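Local atomic coordinates of putative lipoprotein (PDB entry 3OQQ), a protein that is of unknown function but binds calcium ions and is probably an extracellular lipoprotein of Bacteroides ovatus. Residues G127-E132 with F152-K157; N148-E153 with F335-N340; L176-D181 with L193-D198; F93-L98 with V386-G391. All blocks are in the same frame, centred on the assembly; numbering follows the deposited sequence.

Contact 1 of 4, residues G127-E132 with F152-K157. With CA (calcium ion), chain C.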
loop_
_atom_site.group_PDB
_atom_site.type_symbol
_atom_site.label_atom_id
_atom_site.label_comp_id
_atom_site.label_asym_id
_atom_site.label_seq_id
_atom_site.Cartn_x
_atom_site.Cartn_y
_atom_site.Cartn_z
ATOM N N GLY A 127 3.327 2.199 1.952
ATOM C CA GLY A 127 2.812 2.695 3.215
ATOM C C GLY A 127 2.538 1.557 4.174
ATOM O O GLY A 127 2.821 0.392 3.883
ATOM N N VAL A 128 1.995 1.895 5.327
ATOM C CA VAL A 128 1.606 0.909 6.331
ATOM C C VAL A 128 0.139 1.131 6.623
ATOM O O VAL A 128 -0.297 2.272 6.786
ATOM C CB VAL A 128 2.487 0.866 7.626
ATOM C CG1 VAL A 128 2.345 2.138 8.476
ATOM C CG2 VAL A 128 2.175 -0.399 8.446
ATOM N N VAL A 129 -0.620 0.045 6.640
ATOM C CA VAL A 129 -2.046 0.110 6.899
ATOM C C VAL A 129 -2.267 -0.378 8.308
ATOM O O VAL A 129 -1.752 -1.431 8.698
ATOM C CB VAL A 129 -2.880 -0.673 5.865
ATOM C CG1 VAL A 129 -4.355 -0.634 6.228
ATOM C CG2 VAL A 129 -2.673 -0.115 4.466
HETATM N N MSE A 130 -3.035 0.398 9.074
HETATM C CA MSE A 130 -3.343 0.066 10.458
HETATM C C MSE A 130 -4.815 0.057 10.657
HETATM O O MSE A 130 -5.450 1.082 10.480
HETATM C CB MSE A 130 -2.663 1.051 11.418
HETATM C CG MSE A 130 -1.164 0.953 11.356
HETATM SE SE MSE A 130 -0.368 1.927 12.817
HETATM C CE MSE A 130 1.446 1.839 12.184
ATOM N N PHE A 131 -5.356 -1.095 11.082
ATOM C CA PHE A 131 -6.793 -1.251 11.273
ATOM C C PHE A 131 -7.185 -1.564 12.682
ATOM O O PHE A 131 -6.442 -2.224 13.401
ATOM C CB PHE A 131 -7.310 -2.405 10.397
ATOM C CG PHE A 131 -7.822 -1.973 9.068
ATOM C CD1 PHE A 131 -9.077 -1.371 8.949
ATOM C CD2 PHE A 131 -7.077 -2.192 7.915
ATOM C CE1 PHE A 131 -9.563 -0.988 7.699
ATOM C CE2 PHE A 131 -7.557 -1.772 6.667
ATOM C CZ PHE A 131 -8.794 -1.185 6.569
ATOM N N GLU A 132 -8.405 -1.130 13.040
ATOM C CA GLU A 132 -9.179 -1.461 14.234
ATOM C C GLU A 132 -10.155 -2.554 13.784
ATOM O O GLU A 132 -10.662 -2.484 12.668
ATOM C CB GLU A 132 -9.892 -0.225 14.813
ATOM C CG GLU A 132 -9.103 0.446 15.938
ATOM C CD GLU A 132 -8.793 -0.484 17.096
ATOM O OE1 GLU A 132 -9.758 -0.954 17.737
ATOM O OE2 GLU A 132 -7.599 -0.769 17.352
ATOM N N PHE A 152 -0.249 -3.958 8.457
ATOM C CA PHE A 152 0.454 -4.509 7.311
ATOM C C PHE A 152 1.055 -3.454 6.463
ATOM O O PHE A 152 0.449 -2.421 6.251
ATOM C CB PHE A 152 -0.435 -5.417 6.457
ATOM C CG PHE A 152 -1.639 -4.811 5.779
ATOM C CD1 PHE A 152 -2.876 -4.777 6.422
ATOM C CD2 PHE A 152 -1.575 -4.404 4.448
ATOM C CE1 PHE A 152 -4.009 -4.313 5.766
ATOM C CE2 PHE A 152 -2.710 -3.920 3.798
ATOM C CZ PHE A 152 -3.925 -3.904 4.459
ATOM N N GLU A 153 2.232 -3.735 5.943
ATOM C CA GLU A 153 2.923 -2.852 5.002
ATOM C C GLU A 153 2.561 -3.217 3.602
ATOM O O GLU A 153 2.366 -4.391 3.287
ATOM C CB GLU A 153 4.449 -2.955 5.153
ATOM C CG GLU A 153 4.931 -2.899 6.586
ATOM C CD GLU A 153 6.435 -2.848 6.775
ATOM O OE1 GLU A 153 7.166 -3.253 5.842
ATOM O OE2 GLU A 153 6.876 -2.386 7.854
ATOM N N TYR A 154 2.519 -2.239 2.733
ATOM C CA TYR A 154 2.242 -2.565 1.344
ATOM C C TYR A 154 3.222 -1.866 0.473
ATOM O O TYR A 154 3.765 -0.828 0.848
ATOM C CB TYR A 154 0.805 -2.202 0.926
ATOM C CG TYR A 154 0.580 -0.717 0.750
ATOM C CD1 TYR A 154 0.810 -0.097 -0.479
ATOM C CD2 TYR A 154 0.154 0.075 1.813
ATOM C CE1 TYR A 154 0.578 1.261 -0.658
ATOM C CE2 TYR A 154 -0.101 1.437 1.638
ATOM C CZ TYR A 154 0.152 2.028 0.411
ATOM O OH TYR A 154 -0.064 3.369 0.222
ATOM N N ASP A 155 3.366 -2.379 -0.742
ATOM C CA ASP A 155 4.232 -1.784 -1.752
ATOM C C ASP A 155 3.613 -2.021 -3.090
ATOM O O ASP A 155 3.358 -3.164 -3.454
ATOM C CB ASP A 155 5.642 -2.396 -1.701
ATOM C CG ASP A 155 6.645 -1.571 -2.474
ATOM O OD1 ASP A 155 6.597 -1.594 -3.731
ATOM O OD2 ASP A 155 7.467 -0.892 -1.832
ATOM N N LEU A 156 3.384 -0.943 -3.821
ATOM C CA LEU A 156 2.814 -0.989 -5.167
ATOM C C LEU A 156 3.780 -0.351 -6.160
ATOM O O LEU A 156 4.276 0.741 -5.911
ATOM C CB LEU A 156 1.451 -0.265 -5.212
ATOM C CG LEU A 156 0.242 -1.066 -4.769
ATOM C CD1 LEU A 156 -0.861 -0.155 -4.238
ATOM C CD2 LEU A 156 -0.286 -1.921 -5.909
ATOM N N LYS A 157 4.048 -1.055 -7.284
ATOM C CA LYS A 157 4.890 -0.625 -8.397
ATOM C C LYS A 157 4.121 -0.877 -9.683
ATOM O O LYS A 157 3.682 -2.000 -9.925
ATOM C CB LYS A 157 6.245 -1.363 -8.431
ATOM C CG LYS A 157 7.389 -0.679 -7.730
ATOM C CD LYS A 157 8.655 -1.547 -7.746
ATOM C CE LYS A 157 8.841 -2.379 -6.486
ATOM N NZ LYS A 157 9.095 -1.555 -5.264
HETATM CA CA CA C . -8.017 -2.327 18.842
HETATM O O HOH W 1 -7.604 -4.107 20.335
HETATM O O HOH W 2 -10.070 -3.462 19.262
HETATM O O HOH W 3 -8.370 -0.812 20.694
#
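Phe152 O takes the shortest bond between these two strands: Val129 N lies 2.7 Å from Phe152 O on a nearly straight line, 176° at the hydrogen, and the CA-H of Val128 leans on the same oxygen. This is an antiparallel strand pair in which Gly127-Tyr154 and Val129-Phe152 are hydrogen-bonded pairs, with the non-hydrogen-bonded pair Val128-Glu153 between them. On the face carrying the aromatics, Val129 CB sits over one face of the Phe152 ring, 3.8 Å from its centroid, in a CH-pi contact. CG of Tyr154 stands between the backbone N and the carbonyl carbon (chi1 74°), and the ring covers Gly127, with Tyr154 CE2 3.5 Å from Gly127 CA; a CB on Gly127 would clash with this ring. Tyr154 OH is hydrogen-bonded to Asn125 OD1, and Phe335 meets the ring as well. An alanine in place of Tyr154 would probably open a gap over Gly127 and leave Asn125 OD1 without its hydroxyl mate. Beyond the strand end Glu132 grips a calcium ion with both carboxylate oxygens, OE2 at 2.2 Å and OE1 at 2.5 Å from the metal.

Contact 2 of 4, residues N148-E153 with F335-N340. With CA (calcium ion), chain B; CA (calcium ion), chain C.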
loop_
_atom_site.group_PDB
_atom_site.type_symbol
_atom_site.label_atom_id
_atom_site.label_comp_id
_atom_site.label_asym_id
_atom_site.label_seq_id
_atom_site.Cartn_x
_atom_site.Cartn_y
_atom_site.Cartn_z
ATOM N N ASN A 148 -3.764 -1.420 16.143
ATOM C CA ASN A 148 -2.738 -2.403 15.760
ATOM C C ASN A 148 -3.376 -3.771 15.511
ATOM O O ASN A 148 -2.666 -4.767 15.424
ATOM C CB ASN A 148 -1.642 -2.492 16.827
ATOM C CG ASN A 148 -2.185 -3.068 18.108
ATOM O OD1 ASN A 148 -3.331 -3.508 18.148
ATOM N ND2 ASN A 148 -1.383 -3.119 19.152
ATOM N N ASP A 149 -4.723 -3.823 15.445
ATOM C CA ASP A 149 -5.487 -5.079 15.284
ATOM C C ASP A 149 -5.056 -5.847 14.056
ATOM O O ASP A 149 -4.974 -7.080 14.112
ATOM C CB ASP A 149 -6.984 -4.807 15.312
ATOM C CG ASP A 149 -7.358 -4.107 16.621
ATOM O OD1 ASP A 149 -6.487 -4.046 17.545
ATOM O OD2 ASP A 149 -8.486 -3.598 16.716
ATOM N N VAL A 150 -4.735 -5.121 12.968
ATOM C CA VAL A 150 -4.107 -5.642 11.759
ATOM C C VAL A 150 -3.142 -4.557 11.299
ATOM O O VAL A 150 -3.528 -3.398 11.108
ATOM C CB VAL A 150 -5.010 -6.149 10.595
ATOM C CG1 VAL A 150 -4.148 -6.801 9.503
ATOM C CG2 VAL A 150 -6.069 -7.142 11.077
ATOM N N VAL A 151 -1.868 -4.906 11.219
ATOM C CA VAL A 151 -0.864 -3.924 10.786
ATOM C C VAL A 151 -0.159 -4.573 9.630
ATOM O O VAL A 151 0.384 -5.671 9.779
ATOM C CB VAL A 151 0.100 -3.452 11.902
ATOM C CG1 VAL A 151 1.082 -2.399 11.401
ATOM C CG2 VAL A 151 -0.657 -2.938 13.122
ATOM N N PHE A 152 -0.249 -3.958 8.457
ATOM C CA PHE A 152 0.454 -4.509 7.311
ATOM C C PHE A 152 1.055 -3.454 6.463
ATOM O O PHE A 152 0.449 -2.421 6.251
ATOM C CB PHE A 152 -0.435 -5.417 6.457
ATOM C CG PHE A 152 -1.639 -4.811 5.779
ATOM C CD1 PHE A 152 -2.876 -4.777 6.422
ATOM C CD2 PHE A 152 -1.575 -4.404 4.448
ATOM C CE1 PHE A 152 -4.009 -4.313 5.766
ATOM C CE2 PHE A 152 -2.710 -3.920 3.798
ATOM C CZ PHE A 152 -3.925 -3.904 4.459
ATOM N N GLU A 153 2.232 -3.735 5.943
ATOM C CA GLU A 153 2.923 -2.852 5.002
ATOM C C GLU A 153 2.561 -3.217 3.602
ATOM O O GLU A 153 2.366 -4.391 3.287
ATOM C CB GLU A 153 4.449 -2.955 5.153
ATOM C CG GLU A 153 4.931 -2.899 6.586
ATOM C CD GLU A 153 6.435 -2.848 6.775
ATOM O OE1 GLU A 153 7.166 -3.253 5.842
ATOM O OE2 GLU A 153 6.876 -2.386 7.854
ATOM N N PHE A 335 -8.041 -0.745 0.725
ATOM C CA PHE A 335 -7.575 -1.713 1.711
ATOM C C PHE A 335 -8.696 -2.111 2.676
ATOM O O PHE A 335 -9.590 -1.314 2.964
ATOM C CB PHE A 335 -6.386 -1.132 2.508
ATOM C CG PHE A 335 -5.169 -0.945 1.645
ATOM C CD1 PHE A 335 -4.449 -2.040 1.183
ATOM C CD2 PHE A 335 -4.741 0.324 1.287
ATOM C CE1 PHE A 335 -3.333 -1.865 0.358
ATOM C CE2 PHE A 335 -3.590 0.496 0.503
ATOM C CZ PHE A 335 -2.912 -0.597 0.026
ATOM N N PHE A 336 -8.633 -3.345 3.179
ATOM C CA PHE A 336 -9.648 -3.848 4.108
ATOM C C PHE A 336 -9.121 -5.023 4.896
ATOM O O PHE A 336 -8.107 -5.629 4.529
ATOM C CB PHE A 336 -10.962 -4.272 3.362
ATOM C CG PHE A 336 -10.872 -5.430 2.381
ATOM C CD1 PHE A 336 -10.567 -5.207 1.041
ATOM C CD2 PHE A 336 -11.131 -6.734 2.791
ATOM C CE1 PHE A 336 -10.506 -6.266 0.133
ATOM C CE2 PHE A 336 -11.076 -7.795 1.882
ATOM C CZ PHE A 336 -10.743 -7.558 0.563
ATOM N N ILE A 337 -9.863 -5.370 5.956
ATOM C CA ILE A 337 -9.643 -6.550 6.755
ATOM C C ILE A 337 -10.975 -7.295 6.943
ATOM O O ILE A 337 -12.058 -6.710 6.783
ATOM C CB ILE A 337 -8.950 -6.289 8.113
ATOM C CG1 ILE A 337 -9.802 -5.359 9.058
ATOM C CG2 ILE A 337 -7.506 -5.798 7.889
ATOM C CD1 ILE A 337 -9.604 -5.570 10.461
ATOM N N LYS A 338 -10.875 -8.597 7.255
ATOM C CA LYS A 338 -12.013 -9.406 7.665
ATOM C C LYS A 338 -11.734 -9.987 9.035
ATOM O O LYS A 338 -10.581 -10.250 9.402
ATOM C CB LYS A 338 -12.374 -10.525 6.686
ATOM C CG LYS A 338 -12.904 -10.068 5.355
ATOM C CD LYS A 338 -13.812 -11.158 4.801
ATOM C CE LYS A 338 -13.410 -11.577 3.435
ATOM N NZ LYS A 338 -14.373 -12.569 2.885
ATOM N N VAL A 339 -12.799 -10.122 9.813
ATOM C CA VAL A 339 -12.730 -10.703 11.147
ATOM C C VAL A 339 -13.582 -11.956 11.134
ATOM O O VAL A 339 -14.453 -12.100 10.257
ATOM C CB VAL A 339 -13.134 -9.699 12.261
ATOM C CG1 VAL A 339 -12.276 -8.430 12.194
ATOM C CG2 VAL A 339 -14.617 -9.361 12.199
ATOM N N ASN A 340 -13.298 -12.884 12.060
ATOM C CA ASN A 340 -14.003 -14.157 12.210
ATOM C C ASN A 340 -15.510 -13.973 12.024
ATOM O O ASN A 340 -16.111 -13.135 12.685
ATOM C CB ASN A 340 -13.705 -14.737 13.591
ATOM C CG ASN A 340 -14.215 -16.130 13.774
ATOM O OD1 ASN A 340 -13.858 -17.051 13.024
ATOM N ND2 ASN A 340 -15.108 -16.289 14.732
HETATM CA CA CA B . -5.062 -4.380 19.552
HETATM CA CA CA C . -8.017 -2.327 18.842
HETATM O O HOH W 1 -7.604 -4.107 20.335
HETATM O O HOH W 2 -10.070 -3.462 19.262
HETATM O O HOH W 3 -8.370 -0.812 20.694
#
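Strands 150-153 and 335-339 run at 143° to each other with axes 9.2 Å apart, and no hydrogen bond joins them; Val150 and Ile337 come nearest, their CA atoms 7.5 Å apart. Two antiparallel sheets are packed face to face here, and the two strands meet through side chains. Val150 and Ile337 meet tip to tip: CG2 of Ile337, anti to its own carbonyl carbon, lies 3.7 Å from Val150 CB and touches both methyls of that valine. Further along, Phe335 CD1 reaches the edge of the Phe152 ring in its plane, 3.7 Å from Phe152 CE2, while the two ring planes are inclined at 67°. An alanine in place of Phe152 would probably open a gap between the sheets and leave CD1 of Phe335 without this packing partner. At the start of the strand, Asp149 and Val150 both face Phe131, which fits a classic beta bulge. At that bulge the Asp149 carboxylate bridges two calcium ions, its OD1 lying 2.5 Å from one and 2.6 Å from the other.

Contact 3 of 4, residues L176-D181 with L193-D198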
loop_
_atom_site.group_PDB
_atom_site.type_symbol
_atom_site.label_atom_id
_atom_site.label_comp_id
_atom_site.label_asym_id
_atom_site.label_seq_id
_atom_site.Cartn_x
_atom_site.Cartn_y
_atom_site.Cartn_z
ATOM N N LEU A 176 1.800 -4.557 -12.803
ATOM C CA LEU A 176 1.561 -4.135 -11.440
ATOM C C LEU A 176 2.199 -5.166 -10.549
ATOM O O LEU A 176 1.971 -6.361 -10.744
ATOM C CB LEU A 176 0.046 -4.023 -11.173
ATOM C CG LEU A 176 -0.364 -3.464 -9.827
ATOM C CD1 LEU A 176 -1.472 -2.522 -9.995
ATOM C CD2 LEU A 176 -0.773 -4.567 -8.848
ATOM N N LEU A 177 3.046 -4.719 -9.630
ATOM C CA LEU A 177 3.632 -5.574 -8.616
ATOM C C LEU A 177 3.187 -5.050 -7.247
ATOM O O LEU A 177 3.524 -3.909 -6.877
ATOM C CB LEU A 177 5.170 -5.658 -8.717
ATOM C CG LEU A 177 5.866 -6.646 -7.766
ATOM C CD1 LEU A 177 5.568 -8.090 -8.181
ATOM C CD2 LEU A 177 7.383 -6.426 -7.783
ATOM N N LEU A 178 2.407 -5.875 -6.518
ATOM C CA LEU A 178 1.941 -5.568 -5.174
ATOM C C LEU A 178 2.491 -6.539 -4.146
ATOM O O LEU A 178 2.379 -7.750 -4.319
ATOM C CB LEU A 178 0.401 -5.588 -5.091
ATOM C CG LEU A 178 -0.221 -5.589 -3.665
ATOM C CD1 LEU A 178 -0.191 -4.224 -3.033
ATOM C CD2 LEU A 178 -1.623 -6.106 -3.672
ATOM N N THR A 179 3.016 -6.004 -3.031
ATOM C CA THR A 179 3.367 -6.835 -1.896
ATOM C C THR A 179 2.528 -6.365 -0.756
ATOM O O THR A 179 2.225 -5.174 -0.663
ATOM C CB THR A 179 4.864 -6.898 -1.551
ATOM O OG1 THR A 179 5.387 -5.610 -1.250
ATOM C CG2 THR A 179 5.685 -7.627 -2.596
ATOM N N LEU A 180 2.100 -7.314 0.075
ATOM C CA LEU A 180 1.358 -7.113 1.321
ATOM C C LEU A 180 2.094 -7.905 2.377
ATOM O O LEU A 180 2.215 -9.142 2.246
ATOM C CB LEU A 180 -0.108 -7.580 1.200
ATOM C CG LEU A 180 -1.006 -6.920 0.147
ATOM C CD1 LEU A 180 -2.305 -7.672 0.021
ATOM C CD2 LEU A 180 -1.267 -5.450 0.469
ATOM N N ASP A 181 2.681 -7.198 3.359
ATOM C CA ASP A 181 3.500 -7.824 4.407
ATOM C C ASP A 181 2.872 -7.659 5.759
ATOM O O ASP A 181 2.702 -6.524 6.192
ATOM C CB ASP A 181 4.924 -7.211 4.421
ATOM C CG ASP A 181 5.663 -7.380 3.116
ATOM O OD1 ASP A 181 5.325 -8.335 2.351
ATOM O OD2 ASP A 181 6.539 -6.547 2.825
ATOM N N LEU A 193 -6.723 -9.921 5.548
ATOM C CA LEU A 193 -6.363 -8.586 5.090
ATOM C C LEU A 193 -6.484 -8.626 3.573
ATOM O O LEU A 193 -6.383 -9.695 2.970
ATOM C CB LEU A 193 -5.006 -8.070 5.562
ATOM C CG LEU A 193 -3.717 -8.728 5.076
ATOM C CD1 LEU A 193 -3.241 -8.128 3.780
ATOM C CD2 LEU A 193 -2.630 -8.518 6.089
ATOM N N GLY A 194 -6.736 -7.495 2.960
ATOM C CA GLY A 194 -6.859 -7.477 1.509
ATOM C C GLY A 194 -6.909 -6.090 0.919
ATOM O O GLY A 194 -6.810 -5.082 1.630
ATOM N N VAL A 195 -7.107 -6.041 -0.393
ATOM C CA VAL A 195 -7.186 -4.776 -1.103
ATOM C C VAL A 195 -8.034 -4.984 -2.336
ATOM O O VAL A 195 -8.029 -6.049 -2.935
ATOM C CB VAL A 195 -5.763 -4.176 -1.458
ATOM C CG1 VAL A 195 -4.971 -5.068 -2.423
ATOM C CG2 VAL A 195 -5.859 -2.742 -2.002
ATOM N N VAL A 196 -8.785 -3.972 -2.672
ATOM C CA VAL A 196 -9.497 -3.874 -3.923
ATOM C C VAL A 196 -8.675 -2.896 -4.753
ATOM O O VAL A 196 -8.441 -1.771 -4.301
ATOM C CB VAL A 196 -10.964 -3.386 -3.786
ATOM C CG1 VAL A 196 -11.578 -3.191 -5.166
ATOM C CG2 VAL A 196 -11.811 -4.321 -2.921
ATOM N N LEU A 197 -8.222 -3.319 -5.940
ATOM C CA LEU A 197 -7.532 -2.442 -6.877
ATOM C C LEU A 197 -8.635 -1.875 -7.734
ATOM O O LEU A 197 -9.003 -2.441 -8.772
ATOM C CB LEU A 197 -6.477 -3.195 -7.694
ATOM C CG LEU A 197 -5.386 -3.906 -6.907
ATOM C CD1 LEU A 197 -4.561 -4.733 -7.821
ATOM C CD2 LEU A 197 -4.540 -2.928 -6.084
ATOM N N ASP A 198 -9.253 -0.813 -7.209
ATOM C CA ASP A 198 -10.426 -0.157 -7.757
ATOM C C ASP A 198 -10.211 0.291 -9.210
ATOM O O ASP A 198 -9.226 0.974 -9.520
ATOM C CB ASP A 198 -10.791 1.032 -6.862
ATOM C CG ASP A 198 -12.252 1.386 -6.900
ATOM O OD1 ASP A 198 -12.747 1.712 -7.988
ATOM O OD2 ASP A 198 -12.905 1.305 -5.841
#
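Leu178 and Val195 point at each other tip to tip, with Leu178 CD2 3.7 Å from Val195 CG1, in the middle of a contact between two stacked antiparallel sheets. Strand 176-181 belongs to one sheet and strand 193-198 to the six-stranded one facing it; they are consecutive in the chain, their axes 9.1 Å apart and running at 153°. Every second residue turns inward, so three pairs form a row of purely apolar contacts. Leu176 and Leu197 repeat the tip-to-tip arrangement, CD2 of Leu176 lying 3.9 Å from CD1 of Leu197. Leu180 and Leu193 differ: the two side chains run past one another, pointing opposite ways. CG of Leu193 is set between its backbone N and carbonyl carbon (chi1 67°), and from there Leu193 CD1 comes 3.9 Å from Leu180 CD1 while also brushing Leu180 CB. Ile269 touches Leu178, Val195 and Leu197, and Phe335 packs on Leu180 and Val195, tying the row into the wider core between the sheets. Leu197 is also the centre of an inverse gamma turn at the strand's end, where Asp198 N makes a weak bond of 3.2 Å to Val196 O.

Contact 4 of 4, residues F93-L98 with V386-G391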
loop_
_atom_site.group_PDB
_atom_site.type_symbol
_atom_site.label_atom_id
_atom_site.label_comp_id
_atom_site.label_asym_id
_atom_site.label_seq_id
_atom_site.Cartn_x
_atom_site.Cartn_y
_atom_site.Cartn_z
ATOM N N PHE A 93 -8.298 11.683 6.300
ATOM C CA PHE A 93 -7.119 11.044 6.902
ATOM C C PHE A 93 -5.977 10.705 5.900
ATOM O O PHE A 93 -5.133 9.871 6.211
ATOM C CB PHE A 93 -7.523 9.780 7.722
ATOM C CG PHE A 93 -8.541 10.103 8.792
ATOM C CD1 PHE A 93 -8.150 10.667 10.002
ATOM C CD2 PHE A 93 -9.906 9.882 8.569
ATOM C CE1 PHE A 93 -9.098 11.019 10.966
ATOM C CE2 PHE A 93 -10.849 10.212 9.537
ATOM C CZ PHE A 93 -10.443 10.775 10.731
ATOM N N GLU A 94 -5.901 11.399 4.763
ATOM C CA GLU A 94 -4.836 11.196 3.762
ATOM C C GLU A 94 -3.509 11.706 4.311
ATOM O O GLU A 94 -3.476 12.821 4.839
ATOM C CB GLU A 94 -5.148 11.981 2.455
ATOM C CG GLU A 94 -6.444 11.611 1.752
ATOM C CD GLU A 94 -7.660 12.437 2.126
ATOM O OE1 GLU A 94 -7.612 13.206 3.118
ATOM O OE2 GLU A 94 -8.690 12.268 1.439
ATOM N N THR A 95 -2.425 10.915 4.199
ATOM C CA THR A 95 -1.086 11.372 4.605
ATOM C C THR A 95 -0.303 11.694 3.330
ATOM O O THR A 95 0.900 11.950 3.375
ATOM C CB THR A 95 -0.355 10.369 5.486
ATOM O OG1 THR A 95 -0.330 9.089 4.838
ATOM C CG2 THR A 95 -0.942 10.275 6.869
ATOM N N ASN A 96 -1.006 11.690 2.190
ATOM C CA ASN A 96 -0.425 11.976 0.890
ATOM C C ASN A 96 -1.236 13.051 0.173
ATOM O O ASN A 96 -2.290 13.445 0.664
ATOM C CB ASN A 96 -0.339 10.700 0.051
ATOM C CG ASN A 96 -1.640 9.920 -0.121
ATOM O OD1 ASN A 96 -2.749 10.464 -0.120
ATOM N ND2 ASN A 96 -1.524 8.606 -0.278
ATOM N N ARG A 97 -0.751 13.506 -0.990
ATOM C CA ARG A 97 -1.401 14.494 -1.851
ATOM C C ARG A 97 -0.872 14.344 -3.287
ATOM O O ARG A 97 0.182 13.733 -3.494
ATOM C CB ARG A 97 -1.157 15.920 -1.321
ATOM C CG ARG A 97 0.255 16.450 -1.574
ATOM C CD ARG A 97 0.437 17.874 -1.110
ATOM N NE ARG A 97 1.812 18.324 -1.315
ATOM C CZ ARG A 97 2.171 19.243 -2.202
ATOM N NH1 ARG A 97 1.257 19.842 -2.954
ATOM N NH2 ARG A 97 3.442 19.589 -2.330
ATOM N N LEU A 98 -1.597 14.900 -4.267
ATOM C CA LEU A 98 -1.166 14.936 -5.662
ATOM C C LEU A 98 -0.333 16.173 -5.879
ATOM O O LEU A 98 -0.683 17.263 -5.400
ATOM C CB LEU A 98 -2.348 14.944 -6.641
ATOM C CG LEU A 98 -3.014 13.625 -6.937
ATOM C CD1 LEU A 98 -4.215 13.840 -7.842
ATOM C CD2 LEU A 98 -2.034 12.610 -7.523
ATOM N N VAL A 386 -6.273 3.556 9.065
ATOM C CA VAL A 386 -5.430 4.647 8.564
ATOM C C VAL A 386 -4.306 4.083 7.679
ATOM O O VAL A 386 -3.848 2.960 7.882
ATOM C CB VAL A 386 -4.869 5.558 9.700
ATOM C CG1 VAL A 386 -5.974 6.408 10.327
ATOM C CG2 VAL A 386 -4.132 4.756 10.774
ATOM N N LYS A 387 -3.898 4.858 6.675
ATOM C CA LYS A 387 -2.826 4.492 5.755
ATOM C C LYS A 387 -1.725 5.523 5.939
ATOM O O LYS A 387 -1.925 6.729 5.727
ATOM C CB LYS A 387 -3.345 4.431 4.321
ATOM C CG LYS A 387 -2.336 3.887 3.320
ATOM C CD LYS A 387 -3.040 3.661 1.986
ATOM C CE LYS A 387 -3.089 4.886 1.114
ATOM N NZ LYS A 387 -3.734 4.587 -0.191
ATOM N N LEU A 388 -0.568 5.036 6.380
ATOM C CA LEU A 388 0.535 5.876 6.832
ATOM C C LEU A 388 1.851 5.659 6.083
ATOM O O LEU A 388 2.027 4.600 5.485
ATOM C CB LEU A 388 0.754 5.527 8.343
ATOM C CG LEU A 388 -0.502 5.477 9.247
ATOM C CD1 LEU A 388 -0.148 5.148 10.658
ATOM C CD2 LEU A 388 -1.262 6.808 9.245
ATOM N N PRO A 389 2.849 6.577 6.217
ATOM C CA PRO A 389 4.187 6.297 5.646
ATOM C C PRO A 389 4.701 4.955 6.156
ATOM O O PRO A 389 4.432 4.579 7.305
ATOM C CB PRO A 389 5.016 7.482 6.141
ATOM C CG PRO A 389 4.011 8.591 6.244
ATOM C CD PRO A 389 2.844 7.907 6.888
ATOM N N VAL A 390 5.369 4.203 5.288
ATOM C CA VAL A 390 5.741 2.794 5.522
ATOM C C VAL A 390 6.554 2.582 6.819
ATOM O O VAL A 390 6.316 1.593 7.516
ATOM C CB VAL A 390 6.410 2.127 4.290
ATOM C CG1 VAL A 390 7.755 2.776 3.945
ATOM C CG2 VAL A 390 6.526 0.608 4.471
ATOM N N GLY A 391 7.410 3.525 7.170
ATOM C CA GLY A 391 8.202 3.409 8.397
ATOM C C GLY A 391 7.450 3.614 9.701
ATOM O O GLY A 391 8.038 3.422 10.764
HETATM O O HOH W 4 -5.488 7.196 6.242
HETATM O O HOH W 5 -2.888 8.194 3.711
#
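Thr95 leans over the backbone of Lys387 and Leu388, its CB 4.0 Å from Lys387 O. From CB the side chain forks. OG1, set between the backbone N and the carbonyl carbon (chi1 53°), comes 3.0 Å from Lys387 O and also lies 4.0 Å from Pro389 CD. The methyl CG2 also comes near Lys387 O, and it meets CD2 of Leu388 at 4.2 Å. Trp411 of helix 408-413 touches the same threonine. Strand 385-388 is an edge strand: through Val386 and Leu388 it is hydrogen-bonded to Met130 and Val128 of strand 122-131, while the N and O of Lys387 face the other way, toward residues 93-95. On that side two waters link the strand to the loop 93-95. One water accepts from Thr95 N at 2.8 Å and donates to Lys387 O at 2.7 Å; a second donates to Phe93 O at 2.7 Å and accepts from Lys387 N at 2.9 Å. Both backbone groups of Lys387 are thereby satisfied. The lysine side chain passes near Asn96, and its NZ is hydrogen-bonded to Gln333 OE1 and Thr330 OG1; Asn96 ND2 makes a weak hydrogen bond to the same Thr330 OG1.

Contact 4 closes the longest loop, and the other three are nested inside it along the chain. Contact 1 comes first within it; contact 2 begins on strand 150-161, which both use, and encloses contact 3. Contact 1 lies close to the centre of the folded chain, its centre about 9 Å from those of contacts 2 and 3 and about 10 Å from that of contact 4. Strand 122-131 pairs with 150-161 and 385-388. Contacts 2 and 3 pack strands 150-161 and 173-184 onto 333-339 and 190-198, respectively, neighbours in the facing sheet. Together the contacts tie two sheets into one core beside the calcium sites and join loop 93-95 to it through strand 385-388.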